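Local atomic coordinates of ABC-type branched-chain amino acid transport systems periplasmic component-like protein (Thermomonospora curvata, PDB entry 4N03), a protein that probably serves as the substrate-binding component of an ABC transporter, holding a fatty acid such as palmitate for uptake into the cell. Residues Lys32-Thr43 with Arg73-Tyr84; Asp21-Val29 with Ala330-Gly338. All coordinates share one frame; numbering follows the deposited sequence. Where two conformers were deposited one is given.

Contact 1: Lys32-Thr43 with Arg73-Tyr84; sequences KTIKLGIATDLT and RTIEAVVRDHGY. With PLM (palmitic acid), chain B.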
loop_
_atom_site.group_PDB
_atom_site.type_symbol
_atom_site.label_atom_id
_atom_site.label_comp_id
_atom_site.label_asym_id
_atom_site.label_seq_id
_atom_site.Cartn_x
_atom_site.Cartn_y
_atom_site.Cartn_z
ATOM N N LYS A 32 0.248 -16.712 27.095
ATOM C CA LYS A 32 -1.092 -16.889 26.485
ATOM C C LYS A 32 -1.417 -15.938 25.347
ATOM O O LYS A 32 -2.436 -16.104 24.696
ATOM C CB LYS A 32 -2.190 -16.773 27.544
ATOM C CG LYS A 32 -2.208 -17.920 28.541
ATOM C CD LYS A 32 -3.272 -17.704 29.608
ATOM C CE LYS A 32 -2.753 -16.930 30.822
ATOM N NZ LYS A 32 -2.849 -15.446 30.707
ATOM N N THR A 33 -0.512 -14.960 25.071
ATOM C CA THR A 33 -0.827 -13.855 24.146
ATOM C C THR A 33 0.378 -13.409 23.342
ATOM O O THR A 33 1.486 -13.452 23.824
ATOM C CB THR A 33 -1.337 -12.595 24.873
ATOM O OG1 THR A 33 -0.338 -12.052 25.731
ATOM C CG2 THR A 33 -2.526 -12.918 25.712
ATOM N N ILE A 34 0.079 -12.994 22.125
ATOM C CA ILE A 34 1.051 -12.327 21.242
ATOM C C ILE A 34 0.424 -10.967 20.887
ATOM O O ILE A 34 -0.610 -10.922 20.220
ATOM C CB ILE A 34 1.284 -13.116 19.963
ATOM C CG1 ILE A 34 1.908 -14.478 20.258
ATOM C CG2 ILE A 34 2.153 -12.321 18.996
ATOM C CD1 ILE A 34 1.757 -15.466 19.145
ATOM N N LYS A 35 1.040 -9.888 21.357
ATOM C CA LYS A 35 0.592 -8.535 21.067
ATOM C C LYS A 35 1.282 -7.975 19.835
ATOM O O LYS A 35 2.524 -8.022 19.726
ATOM C CB LYS A 35 0.895 -7.613 22.245
ATOM C CG LYS A 35 0.047 -7.878 23.472
ATOM C CD LYS A 35 0.283 -6.887 24.601
ATOM C CE LYS A 35 1.667 -7.042 25.204
ATOM N NZ LYS A 35 2.132 -6.030 26.172
ATOM N N LEU A 36 0.489 -7.477 18.905
ATOM C CA LEU A 36 0.956 -6.869 17.686
ATOM C C LEU A 36 0.503 -5.431 17.661
ATOM O O LEU A 36 -0.579 -5.099 18.160
ATOM C CB LEU A 36 0.417 -7.620 16.470
ATOM C CG LEU A 36 0.762 -9.104 16.430
ATOM C CD1 LEU A 36 0.118 -9.734 15.215
ATOM C CD2 LEU A 36 2.264 -9.317 16.392
ATOM N N GLY A 37 1.285 -4.544 17.064
ATOM C CA GLY A 37 0.928 -3.150 16.946
ATOM C C GLY A 37 0.470 -2.769 15.560
ATOM O O GLY A 37 1.027 -3.236 14.562
ATOM N N ILE A 38 -0.481 -1.847 15.501
ATOM C CA ILE A 38 -1.007 -1.286 14.295
ATOM C C ILE A 38 -0.937 0.225 14.438
ATOM O O ILE A 38 -1.497 0.787 15.388
ATOM C CB ILE A 38 -2.409 -1.754 13.980
ATOM C CG1 ILE A 38 -2.362 -3.239 13.594
ATOM C CG2 ILE A 38 -3.018 -0.900 12.852
ATOM C CD1 ILE A 38 -3.708 -3.855 13.321
ATOM N N ALA A 39 -0.252 0.900 13.509
ATOM C CA ALA A 39 -0.153 2.381 13.468
ATOM C C ALA A 39 -0.708 2.822 12.133
ATOM O O ALA A 39 -0.055 2.623 11.113
ATOM C CB ALA A 39 1.278 2.832 13.675
ATOM N N THR A 40 -1.895 3.417 12.118
ATOM C CA THR A 40 -2.613 3.644 10.904
ATOM C C THR A 40 -3.158 5.074 10.860
ATOM O O THR A 40 -2.924 5.842 11.749
ATOM C CB THR A 40 -3.727 2.559 10.750
ATOM O OG1 THR A 40 -4.262 2.581 9.431
ATOM C CG2 THR A 40 -4.866 2.744 11.764
ATOM N N ASP A 41 -3.866 5.383 9.771
ATOM C CA ASP A 41 -4.604 6.628 9.666
ATOM C C ASP A 41 -6.098 6.303 9.685
ATOM O O ASP A 41 -6.614 5.730 8.742
ATOM C CB ASP A 41 -4.279 7.399 8.388
ATOM C CG ASP A 41 -5.014 8.692 8.293
ATOM O OD1 ASP A 41 -5.522 9.145 9.338
ATOM O OD2 ASP A 41 -5.090 9.263 7.185
ATOM N N LEU A 42 -6.766 6.737 10.750
ATOM C CA LEU A 42 -8.213 6.609 10.890
ATOM C C LEU A 42 -8.939 7.922 10.734
ATOM O O LEU A 42 -10.178 7.927 10.796
ATOM C CB LEU A 42 -8.584 5.957 12.230
ATOM C CG LEU A 42 -8.005 4.585 12.441
ATOM C CD1 LEU A 42 -8.405 4.065 13.813
ATOM C CD2 LEU A 42 -8.400 3.618 11.339
ATOM N N THR A 43 -8.231 9.039 10.604
ATOM C CA THR A 43 -8.828 10.358 10.686
ATOM C C THR A 43 -8.399 11.351 9.619
ATOM O O THR A 43 -9.102 12.313 9.362
ATOM C CB THR A 43 -8.599 10.963 12.068
ATOM O OG1 THR A 43 -7.219 10.912 12.411
ATOM C CG2 THR A 43 -9.497 10.319 13.110
ATOM N N ARG A 73 -1.311 -19.289 21.704
ATOM C CA ARG A 73 -1.393 -17.938 22.155
ATOM C C ARG A 73 -2.353 -17.134 21.267
ATOM O O ARG A 73 -2.385 -17.267 20.043
ATOM C CB ARG A 73 -0.001 -17.302 22.115
ATOM C CG ARG A 73 0.945 -17.907 23.157
ATOM C CD ARG A 73 2.382 -17.470 22.910
ATOM N NE ARG A 73 3.314 -17.955 23.903
ATOM C CZ ARG A 73 3.797 -19.187 23.951
ATOM N NH1 ARG A 73 3.493 -20.080 23.060
ATOM N NH2 ARG A 73 4.672 -19.492 24.895
ATOM N N THR A 74 -3.141 -16.304 21.929
ATOM C CA THR A 74 -4.099 -15.437 21.244
ATOM C C THR A 74 -3.392 -14.200 20.704
ATOM O O THR A 74 -2.625 -13.603 21.403
ATOM C CB THR A 74 -5.245 -14.998 22.190
ATOM O OG1 THR A 74 -4.748 -14.134 23.219
ATOM C CG2 THR A 74 -5.886 -16.143 22.854
ATOM N N ILE A 75 -3.752 -13.817 19.497
ATOM C CA ILE A 75 -3.202 -12.596 18.899
ATOM C C ILE A 75 -4.070 -11.414 19.323
ATOM O O ILE A 75 -5.300 -11.459 19.171
ATOM C CB ILE A 75 -3.160 -12.711 17.365
ATOM C CG1 ILE A 75 -2.183 -13.812 16.953
ATOM C CG2 ILE A 75 -2.761 -11.373 16.747
ATOM C CD1 ILE A 75 -2.145 -14.097 15.473
ATOM N N GLU A 76 -3.452 -10.378 19.883
ATOM C CA GLU A 76 -4.094 -9.123 20.281
ATOM C C GLU A 76 -3.422 -7.988 19.518
ATOM O O GLU A 76 -2.234 -7.727 19.743
ATOM C CB GLU A 76 -3.857 -8.861 21.782
ATOM C CG GLU A 76 -4.338 -7.515 22.337
ATOM C CD GLU A 76 -3.863 -7.241 23.761
ATOM O OE1 GLU A 76 -3.842 -8.184 24.581
ATOM O OE2 GLU A 76 -3.522 -6.080 24.076
ATOM N N ALA A 77 -4.171 -7.308 18.690
ATOM C CA ALA A 77 -3.657 -6.182 17.928
ATOM C C ALA A 77 -4.094 -4.879 18.551
ATOM O O ALA A 77 -5.314 -4.676 18.741
ATOM C CB ALA A 77 -4.157 -6.233 16.504
ATOM N N VAL A 78 -3.138 -4.070 18.968
ATOM C CA VAL A 78 -3.413 -2.751 19.493
ATOM C C VAL A 78 -3.270 -1.731 18.386
ATOM O O VAL A 78 -2.372 -1.824 17.562
ATOM C CB VAL A 78 -2.547 -2.375 20.701
ATOM C CG1 VAL A 78 -2.697 -3.416 21.787
ATOM C CG2 VAL A 78 -1.093 -2.220 20.355
ATOM N N VAL A 79 -4.239 -0.825 18.345
ATOM C CA VAL A 79 -4.400 0.076 17.223
ATOM C C VAL A 79 -4.210 1.498 17.654
ATOM O O VAL A 79 -4.885 1.950 18.577
ATOM C CB VAL A 79 -5.781 -0.072 16.535
ATOM C CG1 VAL A 79 -5.952 0.925 15.414
ATOM C CG2 VAL A 79 -5.972 -1.477 16.044
ATOM N N ARG A 80 -3.321 2.211 16.951
ATOM C CA ARG A 80 -3.096 3.639 17.141
ATOM C C ARG A 80 -3.293 4.400 15.832
ATOM O O ARG A 80 -2.967 3.911 14.755
ATOM C CB ARG A 80 -1.703 3.938 17.671
ATOM C CG ARG A 80 -1.485 3.561 19.124
ATOM C CD ARG A 80 -2.146 4.559 20.051
ATOM N NE ARG A 80 -1.768 4.267 21.422
ATOM C CZ ARG A 80 -2.308 3.305 22.148
ATOM N NH1 ARG A 80 -3.287 2.566 21.650
ATOM N NH2 ARG A 80 -1.873 3.108 23.377
ATOM N N ASP A 81 -3.828 5.607 15.944
ATOM C CA ASP A 81 -4.134 6.496 14.809
ATOM C C ASP A 81 -3.123 7.629 14.766
ATOM O O ASP A 81 -3.133 8.479 15.654
ATOM C CB ASP A 81 -5.554 7.029 14.964
ATOM C CG ASP A 81 -5.950 7.988 13.879
ATOM O OD1 ASP A 81 -5.318 8.025 12.814
ATOM O OD2 ASP A 81 -6.906 8.744 14.080
ATOM N N HIS A 82 -2.243 7.663 13.758
ATOM C CA HIS A 82 -1.335 8.781 13.603
ATOM C C HIS A 82 -1.888 9.899 12.750
ATOM O O HIS A 82 -1.221 10.934 12.616
ATOM C CB HIS A 82 0.043 8.340 13.091
ATOM C CG HIS A 82 0.035 7.593 11.814
ATOM N ND1 HIS A 82 -0.534 8.075 10.648
ATOM C CD2 HIS A 82 0.628 6.413 11.492
ATOM C CE1 HIS A 82 -0.290 7.218 9.675
ATOM N NE2 HIS A 82 0.391 6.199 10.162
ATOM N N GLY A 83 -3.060 9.729 12.131
ATOM C CA GLY A 83 -3.724 10.789 11.400
ATOM C C GLY A 83 -2.987 11.221 10.134
ATOM O O GLY A 83 -3.205 12.297 9.588
ATOM N N TYR A 84 -2.127 10.357 9.613
ATOM C CA TYR A 84 -1.209 10.689 8.504
ATOM C C TYR A 84 -0.304 11.877 8.865
ATOM O O TYR A 84 -0.122 12.774 8.064
ATOM C CB TYR A 84 -1.947 10.867 7.158
ATOM C CG TYR A 84 -1.072 10.605 5.950
ATOM C CD1 TYR A 84 -0.644 9.347 5.656
ATOM C CD2 TYR A 84 -0.732 11.619 5.081
ATOM C CE1 TYR A 84 0.182 9.085 4.574
ATOM C CE2 TYR A 84 0.058 11.368 3.959
ATOM C CZ TYR A 84 0.506 10.097 3.719
ATOM O OH TYR A 84 1.302 9.878 2.613
HETATM C C1 PLM B . 2.104 6.707 1.419
HETATM O O1 PLM B . 2.907 5.849 0.967
HETATM O O2 PLM B . 2.385 7.550 2.299
HETATM C C2 PLM B . 0.654 6.611 1.005
HETATM C C3 PLM B . -0.025 5.495 1.912
HETATM C C4 PLM B . -1.422 5.134 1.463
HETATM C C5 PLM B . -2.075 4.134 2.354
HETATM C C6 PLM B . -3.467 3.596 1.959
HETATM C C7 PLM B . -3.328 2.326 1.129
HETATM C C8 PLM B . -4.597 1.801 0.517
HETATM C C9 PLM B . -4.517 0.392 -0.040
HETATM C CA PLM B . -4.104 0.295 -1.528
HETATM C CB PLM B . -3.773 -1.219 -1.843
HETATM C CC PLM B . -2.367 -1.367 -2.494
HETATM C CD PLM B . -1.751 -2.743 -2.347
HETATM C CE PLM B . -0.358 -2.941 -2.932
HETATM C CF PLM B . 0.380 -4.073 -2.203
HETATM C CG PLM B . 0.086 -5.466 -2.732
#
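A parallel strand pair, the two ends of the beta-alpha-beta unit built from strand 33-40, helix 47-66 and strand 74-81, brings Thr33-Thr40 beside Thr74-Asp81. Backbone N-H and C=O groups pair from Lys32 O to His82 N; the Glu76 N to Ile34 O bond, for instance, is 2.9 Å. On the face under helix 47-66, Leu36 CD1 meets Ile75 CG2 at 3.6 Å, and Ile38 CD1 reaches Ala77 CB. Lys35 and Glu76 lie side by side on the other face; the lysine's CD rests 3.9 Å from Glu76 OE2, but its ammonium leads away and forms no salt bridge with it. Polar contacts thicken at the C-terminal ends. Asp81 OD1 is gripped from opposite faces of its carboxylate, by Leu42 N at 2.8 Å and by Gly83 N, the latter closing an Asx turn. Its OD2 takes the Thr43 hydroxyl on the syn lone pair, with OG1 2.8 Å away. With CG of His82 held between its own backbone N and carbonyl carbon (chi1 57°), the ring slides under Thr40 O, which sits over its centre; in the ring plane ND1 accepts from Tyr84 N, while NE2 bonds to Leu107 O. Tyr84 OH then donates to palmitate O2 at 2.6 Å, a carboxylate also bound by Tyr148 and Ser109. Loops holding ligand at the C-terminal strand ends are expected of a periplasmic binding protein lobe, as of other parallel alpha/beta folds.

Contact 2: Asp21-Val29 with Ala330-Gly338; sequences DGVKQGPGV and ANKDLTREG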
loop_
_atom_site.group_PDB
_atom_site.type_symbol
_atom_site.label_atom_id
_atom_site.label_comp_id
_atom_site.label_asym_id
_atom_site.label_seq_id
_atom_site.Cartn_x
_atom_site.Cartn_y
_atom_site.Cartn_z
ATOM N N ASP A 21 5.634 -23.903 27.422
ATOM C CA ASP A 21 5.740 -24.790 26.302
ATOM C C ASP A 21 7.161 -24.813 25.706
ATOM O O ASP A 21 7.355 -25.403 24.656
ATOM C CB ASP A 21 4.688 -24.434 25.231
ATOM C CG ASP A 21 4.828 -23.032 24.718
ATOM O OD1 ASP A 21 5.668 -22.222 25.217
ATOM O OD2 ASP A 21 4.056 -22.734 23.779
ATOM N N GLY A 22 8.119 -24.163 26.371
ATOM C CA GLY A 22 9.503 -24.073 25.860
ATOM C C GLY A 22 9.749 -23.047 24.747
ATOM O O GLY A 22 10.858 -22.990 24.185
ATOM N N VAL A 23 8.769 -22.219 24.460
ATOM C CA VAL A 23 8.891 -21.229 23.413
ATOM C C VAL A 23 9.464 -19.948 23.995
ATOM O O VAL A 23 8.971 -19.395 24.958
ATOM C CB VAL A 23 7.526 -20.990 22.727
ATOM C CG1 VAL A 23 7.617 -19.827 21.757
ATOM C CG2 VAL A 23 7.013 -22.268 22.089
ATOM N N LYS A 24 10.543 -19.462 23.367
ATOM C CA LYS A 24 11.126 -18.194 23.764
ATOM C C LYS A 24 10.173 -17.041 23.443
ATOM O O LYS A 24 9.537 -17.025 22.407
ATOM C CB LYS A 24 12.470 -17.970 23.062
ATOM C CG LYS A 24 13.574 -18.941 23.444
ATOM C CD LYS A 24 14.781 -18.784 22.522
ATOM C CE LYS A 24 15.868 -19.807 22.776
ATOM N NZ LYS A 24 16.687 -19.940 21.543
ATOM N N GLN A 25 10.052 -16.115 24.389
ATOM C CA GLN A 25 9.072 -15.044 24.303
ATOM C C GLN A 25 9.760 -13.673 24.262
ATOM O O GLN A 25 10.305 -13.240 25.246
ATOM C CB GLN A 25 8.111 -15.134 25.492
ATOM C CG GLN A 25 7.371 -16.480 25.577
ATOM C CD GLN A 25 6.438 -16.667 26.770
ATOM O OE1 GLN A 25 5.579 -17.534 26.692
ATOM N NE2 GLN A 25 6.601 -15.955 27.832
ATOM N N GLY A 26 9.618 -12.975 23.144
ATOM C CA GLY A 26 10.141 -11.623 23.033
ATOM C C GLY A 26 9.176 -10.606 23.566
ATOM O O GLY A 26 8.153 -10.939 24.201
ATOM N N PRO A 27 9.469 -9.332 23.322
ATOM C CA PRO A 27 8.524 -8.267 23.722
ATOM C C PRO A 27 7.128 -8.498 23.164
ATOM O O PRO A 27 6.965 -8.911 22.034
ATOM C CB PRO A 27 9.183 -6.991 23.164
ATOM C CG PRO A 27 10.578 -7.350 22.906
ATOM C CD PRO A 27 10.637 -8.805 22.601
ATOM N N GLY A 28 6.119 -8.223 23.984
ATOM C CA GLY A 28 4.770 -8.419 23.559
ATOM C C GLY A 28 4.270 -9.866 23.584
ATOM O O GLY A 28 3.120 -10.109 23.276
ATOM N N VAL A 29 5.099 -10.809 24.012
ATOM C CA VAL A 29 4.727 -12.202 24.014
ATOM C C VAL A 29 4.689 -12.692 25.437
ATOM O O VAL A 29 5.643 -12.528 26.177
ATOM C CB VAL A 29 5.707 -13.071 23.230
ATOM C CG1 VAL A 29 5.212 -14.507 23.169
ATOM C CG2 VAL A 29 5.840 -12.549 21.818
ATOM N N ALA A 330 7.106 -22.890 15.620
ATOM C CA ALA A 330 7.582 -24.249 15.395
ATOM C C ALA A 330 9.062 -24.344 15.740
ATOM O O ALA A 330 9.511 -25.394 16.131
ATOM C CB ALA A 330 7.346 -24.661 13.960
ATOM N N ASN A 331 9.821 -23.251 15.606
ATOM C CA ASN A 331 11.219 -23.193 16.058
ATOM C C ASN A 331 11.359 -22.839 17.541
ATOM O O ASN A 331 12.462 -22.562 18.025
ATOM C CB ASN A 331 11.961 -22.160 15.230
ATOM C CG ASN A 331 12.228 -22.630 13.834
ATOM O OD1 ASN A 331 12.432 -23.846 13.597
ATOM N ND2 ASN A 331 12.277 -21.682 12.885
ATOM N N LYS A 332 10.227 -22.805 18.247
ATOM C CA LYS A 332 10.206 -22.449 19.651
ATOM C C LYS A 332 10.847 -21.101 19.947
ATOM O O LYS A 332 11.518 -20.905 20.970
ATOM C CB LYS A 332 10.783 -23.576 20.491
ATOM C CG LYS A 332 9.940 -24.833 20.392
ATOM C CD LYS A 332 10.066 -25.663 21.649
ATOM C CE LYS A 332 9.229 -26.912 21.530
ATOM N NZ LYS A 332 7.766 -26.644 21.595
ATOM N N ASP A 333 10.560 -20.149 19.059
ATOM C CA ASP A 333 11.289 -18.878 19.071
ATOM C C ASP A 333 10.449 -17.698 18.662
ATOM O O ASP A 333 10.582 -17.169 17.548
ATOM C CB ASP A 333 12.544 -19.017 18.195
ATOM C CG ASP A 333 13.529 -17.891 18.350
ATOM O OD1 ASP A 333 13.413 -17.068 19.278
ATOM O OD2 ASP A 333 14.466 -17.849 17.533
ATOM N N LEU A 334 9.557 -17.271 19.560
ATOM C CA LEU A 334 8.746 -16.071 19.353
ATOM C C LEU A 334 9.455 -14.830 19.886
ATOM O O LEU A 334 8.919 -14.042 20.641
ATOM C CB LEU A 334 7.345 -16.236 19.968
ATOM C CG LEU A 334 6.399 -17.244 19.319
ATOM C CD1 LEU A 334 5.120 -17.386 20.140
ATOM C CD2 LEU A 334 6.037 -16.773 17.935
ATOM N N THR A 335 10.669 -14.642 19.402
ATOM C CA THR A 335 11.487 -13.451 19.613
ATOM C C THR A 335 11.513 -12.690 18.326
ATOM O O THR A 335 11.109 -13.162 17.276
ATOM C CB THR A 335 12.891 -13.830 20.047
ATOM O OG1 THR A 335 13.537 -14.526 18.970
ATOM C CG2 THR A 335 12.874 -14.663 21.312
ATOM N N ARG A 336 12.034 -11.463 18.402
ATOM C CA ARG A 336 12.140 -10.670 17.191
ATOM C C ARG A 336 13.103 -11.290 16.168
ATOM O O ARG A 336 12.803 -11.311 14.994
ATOM C CB ARG A 336 12.530 -9.247 17.540
ATOM C CG ARG A 336 11.324 -8.579 18.209
ATOM C CD ARG A 336 11.507 -7.109 18.305
ATOM N NE ARG A 336 10.355 -6.497 18.925
ATOM C CZ ARG A 336 10.439 -5.399 19.646
ATOM N NH1 ARG A 336 11.622 -4.769 19.775
ATOM N NH2 ARG A 336 9.368 -4.920 20.250
ATOM N N GLU A 337 14.202 -11.889 16.632
ATOM C CA GLU A 337 15.114 -12.606 15.741
ATOM C C GLU A 337 14.419 -13.820 15.092
ATOM O O GLU A 337 14.472 -14.072 13.891
ATOM C CB GLU A 337 16.366 -13.041 16.516
ATOM C CG GLU A 337 17.374 -13.868 15.741
ATOM C CD GLU A 337 18.572 -14.271 16.586
ATOM O OE1 GLU A 337 18.673 -15.469 16.921
ATOM O OE2 GLU A 337 19.404 -13.399 16.911
ATOM N N GLY A 338 13.688 -14.583 15.915
ATOM C CA GLY A 338 12.999 -15.765 15.415
ATOM C C GLY A 338 11.956 -15.388 14.374
ATOM O O GLY A 338 11.813 -16.030 13.338
HETATM O O HOH W 1 16.239 -20.152 18.808
#
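Gly26, pressed against Thr335 with 4.1 Å between their CA atoms, has no room for a side chain: a CB here would run into Pro27 CD and crowd Leu334 O. Its N-H bonds to Leu334 O at 2.8 Å, coming from above the carbonyl plane. Next door, Lys24 N donates to Lys332 O at 3.0 Å, while the return bond from Leu334 N to Lys24 O is weak and bent. Leu334 is buried together with Val23 and Val29: its CG lies 3.8 Å from Val23 CG1, and its CD1 is also turned to Val29 CG1. The pairing is a two-residue parallel bridge, Lys24-Gln25 with Asp333-Leu334, which ties the N-terminal arm to the link between helices 309-330 and 336-343. The first helix ends in a Schellman motif with Lys332 at C-prime; the second starts at the N-cap Thr335. There OG1, between the backbone N and the carbonyl carbon (chi1 66°), donates to Asp333 OD1 at 2.6 Å and accepts from Gly338 N, leaving CG2 to lean on Lys24 CB. A valine in its place would probably leave Gly338 N without its cap and Asp333 OD1 without the hydroxyl that steadies it. In the conformer given, a water accepts from Lys24 NZ and donates weakly to Asp333 OD2. Farther along, Pro27 CG lies over the centre of one face of the Arg336 guanidinium, 3.7 Å above its plane, while the N-H groups of that guanidinium serve the carbonyls of Asn97, Val100, Leu101 and Asp122.

Contact 1 is the larger and lies nearer the centre of the chain, about 17 Å from it centre to centre; its strand 33-40 runs inside the four-stranded sheet and strand 74-81 at the edge, partly exposed. Contact 2 is peripheral, about 28 Å out, with Leu334 and the two valines its buried part. One is regular backbone pairing within one beta-alpha-beta unit, ending at the ligand; the other joins residues some 300 positions apart through a two-residue bridge, a small apolar cluster and a proline laid on a guanidinium. They meet at Arg73, remote from palmitate: NH1 forms a salt bridge with Asp21 OD2 at 2.8 Å, NH2 probably bonds to Gln25 OE1, and CD packs on Leu334 CD1.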